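PDB 1VKB: hypothetical protein from Mus musculus, which probably acts as a gamma-glutamylamine cyclotransferase, releasing 5-oxoproline and a free amine from gamma-glutamylamines. Local coordinates for residues G20-G25 against H29-D34; W64-P69 against E135-P140; G77-V82 against D120-F125. One frame throughout, in Å; residues are numbered along the deposited sequence.

In the fold
Contact 3 is the buried one of the three: strands 76-82 and 121-129 meet inside the curved sheet through apolar side chains alone. Contacts 1 and 2 are only partly buried and lie on opposite sides of the chain's centre, about 22 Å apart between centres. Contact 1 is the polar one, a loop held to a short helix by a histidine, with formic acid at its rim. Contact 2 sets two tryptophans and three leucines against each other where a 3-10 segment packs on strand 62-66. Contacts 1 and 3 touch through R24 N and E78 OE1, whereas contacts 2 and 3 share the sheet, in which strands 62-66 and 121-129 are neighbours.

Contact 1 (G20-G25 against H29-D34); sequences GTLKRG and HKVMLD. With FMT (formic acid), chain D; FMT (formic acid), chain C.
H29 sits in the crook of the G20-G25 loop and grips it through its ring. H29 ND1 donates to L22 O over 2.7 Å, nearly straight at 174°. The acceptor lies in the imidazole plane, while the donor is tilted out of the carbonyl plane of L22. With CG anti to the backbone N (chi1 -169°), the ring of H29 is put under R24 CA, which rests above its centre in a CH-pi contact, 3.7 Å from the centroid. Beside this, L22 CD2 meets V31 CG2 at 3.5 Å, the two side chains crossing at about a right angle. This is the tight half of the contact.

The other half is looser and faces solvent. The R24 side chain runs alongside H29, but its guanidinium stands almost perpendicular to the imidazole. A formic acid molecule, probably from the crystallisation liquor, bridges the two: its O2 accepts from H29 NE2 at 2.7 Å and from R24 NE at 2.8 Å, and its O1 takes R24 NH2. An alanine here instead of H29 would remove both ring N-H groups and is likely to leave L22 O without its side-chain donor and the loop at R24 without the ring it rests on.

O2 of a second formic acid accepts from L22 N at 3.3 Å and, weakly, from G20 N. Backbone N-H groups of this loop gripping a carboxyl group are consistent with a substrate pocket here, as in related cyclotransferases with a Y-G-S/T-L motif.

The loop follows strand 14-18 and leads into helix 30-33. Helix 84-93 packs on both, L90 against L22 of the loop and F89 and F93 against V31 of helix 30-33, while Y80 of strand 76-82 touches both R24 and H29.

Contact 2 (W64-P69 against E135-P140); sequences WLLYLP and EWLFLP
W136 brings the outer rim of its indole over one face of W64, the principal aromatic meeting of this contact in the gamma-glutamyl cyclotransferase-like fold. Here a 3-10 segment, 135-138, beyond strand 121-129 comes back against strand 62-66, a parallel neighbour of strand 121-129 in the sheet.

The aromatic part is an oblique pair. The five-membered ring of W64 and the six-membered ring of W136 have centroids 4.4 Å apart, with their planes inclined at 39°. W136 CZ3 does most of the touching: it stands above the W64 plane, off toward the rim, and comes within 3.4 Å of W64 CE2. CH2 of W136 lies next to it, above the CE2 and CZ2 side of the W64 indole. The polar end of W64 is engaged elsewhere, its NE1 being hydrogen-bonded to A57 O of strand 54-57, which fixes how the indole is turned. W64 also stacks with Y100, so the W136 rim joins a larger aromatic cluster.

Between the two segments there is no polar link. Each is braced by backbone bonds of its own, F138 N to E135 O in the 3-10 segment and L68 N to L66 O at 2.8 Å in an inverse gamma turn centred on Y67, and strand 62-66 also by its neighbours in the sheet.

The aliphatic part centres on L137. It leaves its backbone alongside strand 62-66 rather than toward it, yet CG, placed anti to the carbonyl carbon (chi1 -65°), carries CD2 inward to two leucines. L66 CD1 is 3.9 Å from L137 CD2, and the L66 side chain also packs on V55 and T129. Past the turn L68 faces the 3-10 segment once more, and its CD1 presses on L137 CD2 at 3.3 Å, closer than ordinary van der Waals contact.

Contact 3 (G77-V82 against D120-F125); sequences GEIYEV and DSVQCF
I79 reaches across to strand 121-129 with two of its methyls. I79 CD1, at the far end of the longer branch, meets V122 CG1 at 3.7 Å, while I79 CG2 lies 4.1 Å from C124 SG. The split follows from the first torsion: CG1 is anti to the carbonyl carbon (chi1 -54°) and CG2 anti to the backbone N, so one branch serves each partner. V122 meets I79 with the methyl held between its own backbone N and carbonyl carbon (chi1 57°).

The two strands are not neighbours in the sheet. Strands 40-48 and 101-109 lie between them in the pairing order, and the CA atoms of I79 and C124 are 7.6 Å apart, so the side chains meet across the inside of a strongly curled sheet. V107 of strand 101-109 touches both I79 and C124; F17 and H15 of strand 14-18 pack on C124 and V122. Backbone bonds of I79 to R43 and G44 hold its strand beside strand 40-48.

Further out, the residues flanking I79 turn to the other side of strand 76-82. There Y80 OH donates to E78 OE1 over 2.9 Å, approaching from above the carboxylate plane. The same oxygen accepts from R24 N, tying the strand to the loop beyond it.

E78 and Y80 thus keep their polar ends away from V122 and C124, and E81, on the same side as I79, pairs with R43. Where I79 meets the other strand the touching atoms are three methyls and the C124 sulfur. Such a meeting has no directional bonds and rests on shape and on the exclusion of water.

Contact 1 (G20-G25 against H29-D34)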
loop_
_atom_site.group_PDB
_atom_site.type_symbol
_atom_site.label_atom_id
_atom_site.label_comp_id
_atom_site.label_asym_id
_atom_site.label_seq_id
_atom_site.Cartn_x
_atom_site.Cartn_y
_atom_site.Cartn_z
ATOM N N GLY A 20 -1.449 -1.192 -3.020
ATOM C CA GLY A 20 -2.426 -0.497 -3.804
ATOM C C GLY A 20 -1.923 -0.004 -5.131
ATOM O O GLY A 20 -1.368 -0.746 -5.970
ATOM N N THR A 21 -2.219 1.272 -5.382
ATOM C CA THR A 21 -1.925 1.876 -6.710
ATOM C C THR A 21 -0.432 1.984 -6.979
ATOM O O THR A 21 -0.019 2.261 -8.108
ATOM C CB THR A 21 -2.559 3.266 -6.882
ATOM O OG1 THR A 21 -1.934 4.212 -6.005
ATOM C CG2 THR A 21 -4.002 3.254 -6.522
ATOM N N LEU A 22 0.370 1.826 -5.929
ATOM C CA LEU A 22 1.838 1.842 -6.045
ATOM C C LEU A 22 2.500 0.569 -6.556
ATOM O O LEU A 22 3.668 0.609 -6.948
ATOM C CB LEU A 22 2.503 2.285 -4.732
ATOM C CG LEU A 22 2.179 3.712 -4.291
ATOM C CD1 LEU A 22 2.682 3.932 -2.864
ATOM C CD2 LEU A 22 2.766 4.739 -5.195
ATOM N N LYS A 23 1.780 -0.547 -6.565
ATOM C CA LYS A 23 2.291 -1.804 -7.064
ATOM C C LYS A 23 2.638 -1.769 -8.553
ATOM O O LYS A 23 2.037 -1.016 -9.337
ATOM C CB LYS A 23 1.272 -2.925 -6.873
ATOM C CG LYS A 23 0.976 -3.340 -5.424
ATOM C CD LYS A 23 0.192 -4.692 -5.372
ATOM C CE LYS A 23 -1.163 -4.614 -6.077
ATOM N NZ LYS A 23 -1.908 -5.929 -5.973
ATOM N N ARG A 24 3.555 -2.653 -8.954
ATOM C CA ARG A 24 3.818 -2.903 -10.376
ATOM C C ARG A 24 2.515 -3.122 -11.091
ATOM O O ARG A 24 1.631 -3.817 -10.608
ATOM C CB ARG A 24 4.705 -4.121 -10.576
ATOM C CG ARG A 24 6.164 -3.857 -10.248
ATOM C CD ARG A 24 7.050 -5.044 -10.474
ATOM N NE ARG A 24 8.455 -4.636 -10.477
ATOM C CZ ARG A 24 9.451 -5.490 -10.693
ATOM N NH1 ARG A 24 9.193 -6.773 -10.880
ATOM N NH2 ARG A 24 10.698 -5.071 -10.691
ATOM N N GLY A 25 2.367 -2.466 -12.225
ATOM C CA GLY A 25 1.185 -2.646 -13.022
ATOM C C GLY A 25 -0.038 -1.917 -12.564
ATOM O O GLY A 25 -1.115 -2.066 -13.184
ATOM N N HIS A 29 2.216 3.418 -10.060
ATOM C CA HIS A 29 3.548 2.827 -9.987
ATOM C C HIS A 29 4.654 3.766 -10.507
ATOM O O HIS A 29 5.745 3.740 -9.991
ATOM C CB HIS A 29 3.643 1.483 -10.724
ATOM C CG HIS A 29 4.913 0.737 -10.435
ATOM N ND1 HIS A 29 5.271 0.340 -9.154
ATOM C CD2 HIS A 29 5.934 0.370 -11.243
ATOM C CE1 HIS A 29 6.444 -0.258 -9.206
ATOM N NE2 HIS A 29 6.866 -0.260 -10.458
ATOM N N LYS A 30 4.365 4.565 -11.542
ATOM C CA LYS A 30 5.394 5.469 -12.095
ATOM C C LYS A 30 6.115 6.278 -11.053
ATOM O O LYS A 30 7.272 6.624 -11.243
ATOM C CB LYS A 30 4.800 6.454 -13.157
ATOM C CG LYS A 30 4.475 5.863 -14.538
ATOM C CD LYS A 30 3.770 6.917 -15.523
ATOM C CE LYS A 30 4.691 8.111 -15.812
ATOM N NZ LYS A 30 6.008 7.648 -16.295
ATOM N N VAL A 31 5.426 6.664 -9.978
ATOM C CA VAL A 31 6.094 7.561 -9.020
ATOM C C VAL A 31 7.261 6.872 -8.326
ATOM O O VAL A 31 8.194 7.542 -7.905
ATOM C CB VAL A 31 5.137 8.171 -7.952
ATOM C CG1 VAL A 31 4.013 8.947 -8.606
ATOM C CG2 VAL A 31 4.619 7.115 -7.028
ATOM N N MET A 32 7.216 5.543 -8.224
ATOM C CA MET A 32 8.314 4.776 -7.649
ATOM C C MET A 32 9.488 4.606 -8.628
ATOM O O MET A 32 10.612 4.304 -8.198
ATOM C CB MET A 32 7.833 3.409 -7.197
ATOM C CG MET A 32 6.788 3.486 -6.077
ATOM S SD MET A 32 6.458 1.836 -5.431
ATOM C CE MET A 32 7.666 1.929 -4.130
ATOM N N LEU A 33 9.219 4.750 -9.928
ATOM C CA LEU A 33 10.246 4.618 -10.979
ATOM C C LEU A 33 10.887 5.939 -11.363
ATOM O O LEU A 33 11.836 5.974 -12.119
ATOM C CB LEU A 33 9.601 4.047 -12.227
ATOM C CG LEU A 33 8.958 2.658 -12.147
ATOM C CD1 LEU A 33 8.356 2.292 -13.485
ATOM C CD2 LEU A 33 9.987 1.670 -11.712
ATOM N N ASP A 34 10.338 7.039 -10.872
ATOM C CA ASP A 34 10.856 8.364 -11.155
ATOM C C ASP A 34 12.000 8.681 -10.208
ATOM O O ASP A 34 11.809 8.949 -9.034
ATOM C CB ASP A 34 9.693 9.377 -11.029
ATOM C CG ASP A 34 10.025 10.733 -11.589
ATOM O OD1 ASP A 34 11.216 11.133 -11.534
ATOM O OD2 ASP A 34 9.144 11.467 -12.099
HETATM C C FMT D . 9.891 -1.446 -10.079
HETATM O O1 FMT D . 10.976 -2.020 -10.047
HETATM O O2 FMT D . 8.968 -1.868 -10.746
HETATM C C FMT C . -0.073 1.512 -1.501
HETATM O O1 FMT C . 0.396 0.598 -0.790
HETATM O O2 FMT C . -0.237 1.539 -2.748
#

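Contact 2 (W64-P69 against E135-P140)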
loop_
_atom_site.group_PDB
_atom_site.type_symbol
_atom_site.label_atom_id
_atom_site.label_comp_id
_atom_site.label_asym_id
_atom_site.label_seq_id
_atom_site.Cartn_x
_atom_site.Cartn_y
_atom_site.Cartn_z
ATOM N N TRP A 64 -7.522 1.392 0.384
ATOM C CA TRP A 64 -7.155 1.746 1.751
ATOM C C TRP A 64 -7.051 0.522 2.601
ATOM O O TRP A 64 -8.028 -0.226 2.734
ATOM C CB TRP A 64 -8.210 2.661 2.382
ATOM C CG TRP A 64 -8.711 3.815 1.534
ATOM C CD1 TRP A 64 -9.689 3.784 0.607
ATOM C CD2 TRP A 64 -8.309 5.207 1.645
ATOM N NE1 TRP A 64 -9.915 5.054 0.100
ATOM C CE2 TRP A 64 -9.074 5.937 0.723
ATOM C CE3 TRP A 64 -7.366 5.887 2.408
ATOM C CZ2 TRP A 64 -8.918 7.319 0.547
ATOM C CZ3 TRP A 64 -7.220 7.257 2.230
ATOM C CH2 TRP A 64 -7.996 7.947 1.313
ATOM N N LEU A 65 -5.891 0.343 3.235
ATOM C CA LEU A 65 -5.702 -0.703 4.219
ATOM C C LEU A 65 -6.059 -0.116 5.594
ATOM O O LEU A 65 -5.332 0.750 6.147
ATOM C CB LEU A 65 -4.261 -1.231 4.185
ATOM C CG LEU A 65 -4.029 -2.558 4.903
ATOM C CD1 LEU A 65 -4.801 -3.674 4.188
ATOM C CD2 LEU A 65 -2.549 -2.883 4.901
ATOM N N LEU A 66 -7.233 -0.523 6.095
ATOM C CA LEU A 66 -7.785 0.056 7.309
ATOM C C LEU A 66 -7.050 -0.526 8.502
ATOM O O LEU A 66 -6.842 -1.732 8.575
ATOM C CB LEU A 66 -9.272 -0.165 7.419
ATOM C CG LEU A 66 -10.129 0.130 6.224
ATOM C CD1 LEU A 66 -11.604 -0.077 6.562
ATOM C CD2 LEU A 66 -9.833 1.530 5.727
ATOM N N TYR A 67 -6.699 0.324 9.460
ATOM C CA TYR A 67 -5.922 -0.137 10.605
ATOM C C TYR A 67 -6.859 -0.757 11.651
ATOM O O TYR A 67 -7.186 -0.142 12.669
ATOM C CB TYR A 67 -5.031 0.959 11.193
ATOM C CG TYR A 67 -4.050 0.317 12.130
ATOM C CD1 TYR A 67 -2.976 -0.413 11.642
ATOM C CD2 TYR A 67 -4.297 0.290 13.501
ATOM C CE1 TYR A 67 -2.119 -1.087 12.494
ATOM C CE2 TYR A 67 -3.443 -0.389 14.370
ATOM C CZ TYR A 67 -2.365 -1.081 13.860
ATOM O OH TYR A 67 -1.500 -1.743 14.729
ATOM N N LEU A 68 -7.286 -1.974 11.351
ATOM C CA LEU A 68 -8.125 -2.790 12.186
ATOM C C LEU A 68 -7.556 -4.205 12.201
ATOM O O LEU A 68 -8.096 -5.135 11.541
ATOM C CB LEU A 68 -9.542 -2.806 11.620
ATOM C CG LEU A 68 -10.269 -1.456 11.754
ATOM C CD1 LEU A 68 -11.408 -1.374 10.798
ATOM C CD2 LEU A 68 -10.755 -1.279 13.193
ATOM N N PRO A 69 -6.430 -4.372 12.890
ATOM C CA PRO A 69 -5.755 -5.651 12.886
ATOM C C PRO A 69 -6.670 -6.771 13.353
ATOM O O PRO A 69 -7.422 -6.596 14.325
ATOM C CB PRO A 69 -4.536 -5.434 13.797
ATOM C CG PRO A 69 -4.745 -4.159 14.466
ATOM C CD PRO A 69 -5.692 -3.352 13.640
ATOM N N GLU A 135 -18.458 4.514 7.181
ATOM C CA GLU A 135 -19.274 3.617 6.351
ATOM C C GLU A 135 -18.440 2.694 5.443
ATOM O O GLU A 135 -18.924 1.698 4.934
ATOM C CB GLU A 135 -20.311 4.422 5.571
ATOM C CG GLU A 135 -19.751 5.303 4.472
ATOM C CD GLU A 135 -19.376 6.695 4.901
ATOM O OE1 GLU A 135 -19.188 6.973 6.104
ATOM O OE2 GLU A 135 -19.240 7.535 3.996
ATOM N N TRP A 136 -17.152 2.993 5.277
ATOM C CA TRP A 136 -16.273 2.130 4.494
ATOM C C TRP A 136 -16.075 0.777 5.126
ATOM O O TRP A 136 -15.637 -0.159 4.458
ATOM C CB TRP A 136 -14.940 2.771 4.256
ATOM C CG TRP A 136 -14.982 4.078 3.443
ATOM C CD1 TRP A 136 -16.034 4.631 2.802
ATOM C CD2 TRP A 136 -13.853 4.900 3.132
ATOM N NE1 TRP A 136 -15.657 5.792 2.171
ATOM C CE2 TRP A 136 -14.315 5.979 2.361
ATOM C CE3 TRP A 136 -12.476 4.818 3.421
ATOM C CZ2 TRP A 136 -13.461 6.961 1.865
ATOM C CZ3 TRP A 136 -11.638 5.839 2.961
ATOM C CH2 TRP A 136 -12.127 6.875 2.222
ATOM N N LEU A 137 -16.414 0.655 6.410
ATOM C CA LEU A 137 -16.357 -0.647 7.074
ATOM C C LEU A 137 -17.307 -1.638 6.467
ATOM O O LEU A 137 -17.148 -2.832 6.689
ATOM C CB LEU A 137 -16.643 -0.528 8.575
ATOM C CG LEU A 137 -15.611 0.274 9.354
ATOM C CD1 LEU A 137 -16.084 0.574 10.774
ATOM C CD2 LEU A 137 -14.261 -0.426 9.398
ATOM N N PHE A 138 -18.329 -1.155 5.757
ATOM C CA PHE A 138 -19.314 -2.040 5.110
ATOM C C PHE A 138 -19.020 -2.371 3.658
ATOM O O PHE A 138 -19.852 -2.995 2.997
ATOM C CB PHE A 138 -20.689 -1.432 5.224
ATOM C CG PHE A 138 -21.063 -1.203 6.645
ATOM C CD1 PHE A 138 -21.122 -2.258 7.511
ATOM C CD2 PHE A 138 -21.189 0.080 7.133
ATOM C CE1 PHE A 138 -21.431 -2.066 8.861
ATOM C CE2 PHE A 138 -21.473 0.293 8.460
ATOM C CZ PHE A 138 -21.588 -0.786 9.333
ATOM N N LEU A 139 -17.849 -1.973 3.179
ATOM C CA LEU A 139 -17.456 -2.257 1.795
ATOM C C LEU A 139 -16.760 -3.624 1.756
ATOM O O LEU A 139 -16.360 -4.157 2.801
ATOM C CB LEU A 139 -16.511 -1.190 1.269
ATOM C CG LEU A 139 -17.136 0.170 1.046
ATOM C CD1 LEU A 139 -16.034 1.174 0.758
ATOM C CD2 LEU A 139 -18.130 0.114 -0.109
ATOM N N PRO A 140 -16.622 -4.203 0.565
ATOM C CA PRO A 140 -15.996 -5.503 0.463
ATOM C C PRO A 140 -14.543 -5.459 0.950
ATOM O O PRO A 140 -13.858 -4.504 0.665
ATOM C CB PRO A 140 -16.045 -5.785 -1.034
ATOM C CG PRO A 140 -17.227 -5.023 -1.525
ATOM C CD PRO A 140 -17.137 -3.734 -0.733
#

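Contact 3 (G77-V82 against D120-F125)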
loop_
_atom_site.group_PDB
_atom_site.type_symbol
_atom_site.label_atom_id
_atom_site.label_comp_id
_atom_site.label_asym_id
_atom_site.label_seq_id
_atom_site.Cartn_x
_atom_site.Cartn_y
_atom_site.Cartn_z
ATOM N N GLY A 77 0.919 -8.005 -1.554
ATOM C CA GLY A 77 1.542 -6.814 -2.098
ATOM C C GLY A 77 2.981 -7.087 -2.400
ATOM O O GLY A 77 3.417 -8.246 -2.523
ATOM N N GLU A 78 3.704 -5.995 -2.558
ATOM C CA GLU A 78 5.068 -6.053 -3.019
ATOM C C GLU A 78 5.980 -5.378 -2.005
ATOM O O GLU A 78 5.674 -4.327 -1.450
ATOM C CB GLU A 78 5.201 -5.388 -4.373
ATOM C CG GLU A 78 4.457 -6.152 -5.468
ATOM C CD GLU A 78 4.402 -5.415 -6.763
ATOM O OE1 GLU A 78 4.715 -4.198 -6.821
ATOM O OE2 GLU A 78 4.017 -6.072 -7.719
ATOM N N ILE A 79 7.135 -5.988 -1.829
ATOM C CA ILE A 79 8.203 -5.447 -0.967
ATOM C C ILE A 79 9.243 -4.707 -1.785
ATOM O O ILE A 79 9.781 -5.249 -2.760
ATOM C CB ILE A 79 8.849 -6.571 -0.174
ATOM C CG1 ILE A 79 7.782 -7.371 0.612
ATOM C CG2 ILE A 79 9.930 -6.030 0.733
ATOM C CD1 ILE A 79 8.306 -8.682 1.153
ATOM N N TYR A 80 9.538 -3.470 -1.365
ATOM C CA TYR A 80 10.618 -2.668 -1.965
ATOM C C TYR A 80 11.595 -2.257 -0.911
ATOM O O TYR A 80 11.223 -2.084 0.241
ATOM C CB TYR A 80 10.069 -1.372 -2.619
ATOM C CG TYR A 80 9.278 -1.667 -3.857
ATOM C CD1 TYR A 80 7.984 -2.144 -3.757
ATOM C CD2 TYR A 80 9.817 -1.464 -5.112
ATOM C CE1 TYR A 80 7.245 -2.447 -4.885
ATOM C CE2 TYR A 80 9.092 -1.783 -6.257
ATOM C CZ TYR A 80 7.800 -2.271 -6.119
ATOM O OH TYR A 80 7.055 -2.620 -7.220
ATOM N N GLU A 81 12.842 -2.061 -1.306
ATOM C CA GLU A 81 13.800 -1.373 -0.451
ATOM C C GLU A 81 13.947 0.040 -1.007
ATOM O O GLU A 81 14.266 0.196 -2.199
ATOM C CB GLU A 81 15.134 -2.127 -0.396
ATOM C CG GLU A 81 16.040 -1.546 0.648
ATOM C CD GLU A 81 17.323 -2.330 0.876
ATOM O OE1 GLU A 81 17.933 -2.782 -0.106
ATOM O OE2 GLU A 81 17.733 -2.466 2.043
ATOM N N VAL A 82 13.705 1.068 -0.171
ATOM C CA VAL A 82 13.728 2.467 -0.643
ATOM C C VAL A 82 14.729 3.286 0.172
ATOM O O VAL A 82 15.089 2.920 1.318
ATOM C CB VAL A 82 12.335 3.138 -0.596
ATOM C CG1 VAL A 82 11.293 2.270 -1.330
ATOM C CG2 VAL A 82 11.868 3.358 0.812
ATOM N N ASP A 120 11.490 -15.883 6.650
ATOM C CA ASP A 120 10.063 -16.098 6.491
ATOM C C ASP A 120 9.305 -14.781 6.434
ATOM O O ASP A 120 8.230 -14.717 5.843
ATOM C CB ASP A 120 9.489 -16.883 7.668
ATOM C CG ASP A 120 9.917 -18.349 7.677
ATOM O OD1 ASP A 120 10.529 -18.822 6.680
ATOM O OD2 ASP A 120 9.656 -19.093 8.658
ATOM N N SER A 121 9.806 -13.752 7.120
ATOM C CA SER A 121 9.072 -12.482 7.128
ATOM C C SER A 121 9.997 -11.310 7.196
ATOM O O SER A 121 11.168 -11.453 7.557
ATOM C CB SER A 121 8.127 -12.426 8.310
ATOM O OG SER A 121 8.838 -12.501 9.509
ATOM N N VAL A 122 9.462 -10.129 6.886
ATOM C CA VAL A 122 10.266 -8.925 6.920
ATOM C C VAL A 122 9.411 -7.807 7.488
ATOM O O VAL A 122 8.235 -7.722 7.183
ATOM C CB VAL A 122 10.774 -8.578 5.514
ATOM C CG1 VAL A 122 9.685 -8.422 4.578
ATOM C CG2 VAL A 122 11.623 -7.283 5.525
ATOM N N GLN A 123 10.008 -6.944 8.302
ATOM C CA GLN A 123 9.255 -5.769 8.776
ATOM C C GLN A 123 9.301 -4.695 7.703
ATOM O O GLN A 123 10.378 -4.337 7.219
ATOM C CB GLN A 123 9.848 -5.188 10.072
ATOM C CG GLN A 123 8.882 -4.230 10.786
ATOM C CD GLN A 123 7.865 -4.987 11.676
ATOM O OE1 GLN A 123 7.906 -6.202 11.754
ATOM N NE2 GLN A 123 6.995 -4.253 12.349
ATOM N N CYS A 124 8.138 -4.111 7.368
ATOM C CA CYS A 124 8.031 -3.136 6.307
ATOM C C CYS A 124 7.131 -2.001 6.772
ATOM O O CYS A 124 6.166 -2.246 7.479
ATOM C CB CYS A 124 7.320 -3.741 5.109
ATOM S SG CYS A 124 8.168 -5.116 4.309
ATOM N N PHE A 125 7.437 -0.793 6.358
ATOM C CA PHE A 125 6.495 0.281 6.465
ATOM C C PHE A 125 5.325 0.036 5.460
ATOM O O PHE A 125 5.520 -0.330 4.285
ATOM C CB PHE A 125 7.121 1.630 6.157
ATOM C CG PHE A 125 8.081 2.121 7.214
ATOM C CD1 PHE A 125 7.719 2.202 8.550
ATOM C CD2 PHE A 125 9.379 2.495 6.851
ATOM C CE1 PHE A 125 8.653 2.623 9.514
ATOM C CE2 PHE A 125 10.277 2.931 7.833
ATOM C CZ PHE A 125 9.906 2.985 9.135
#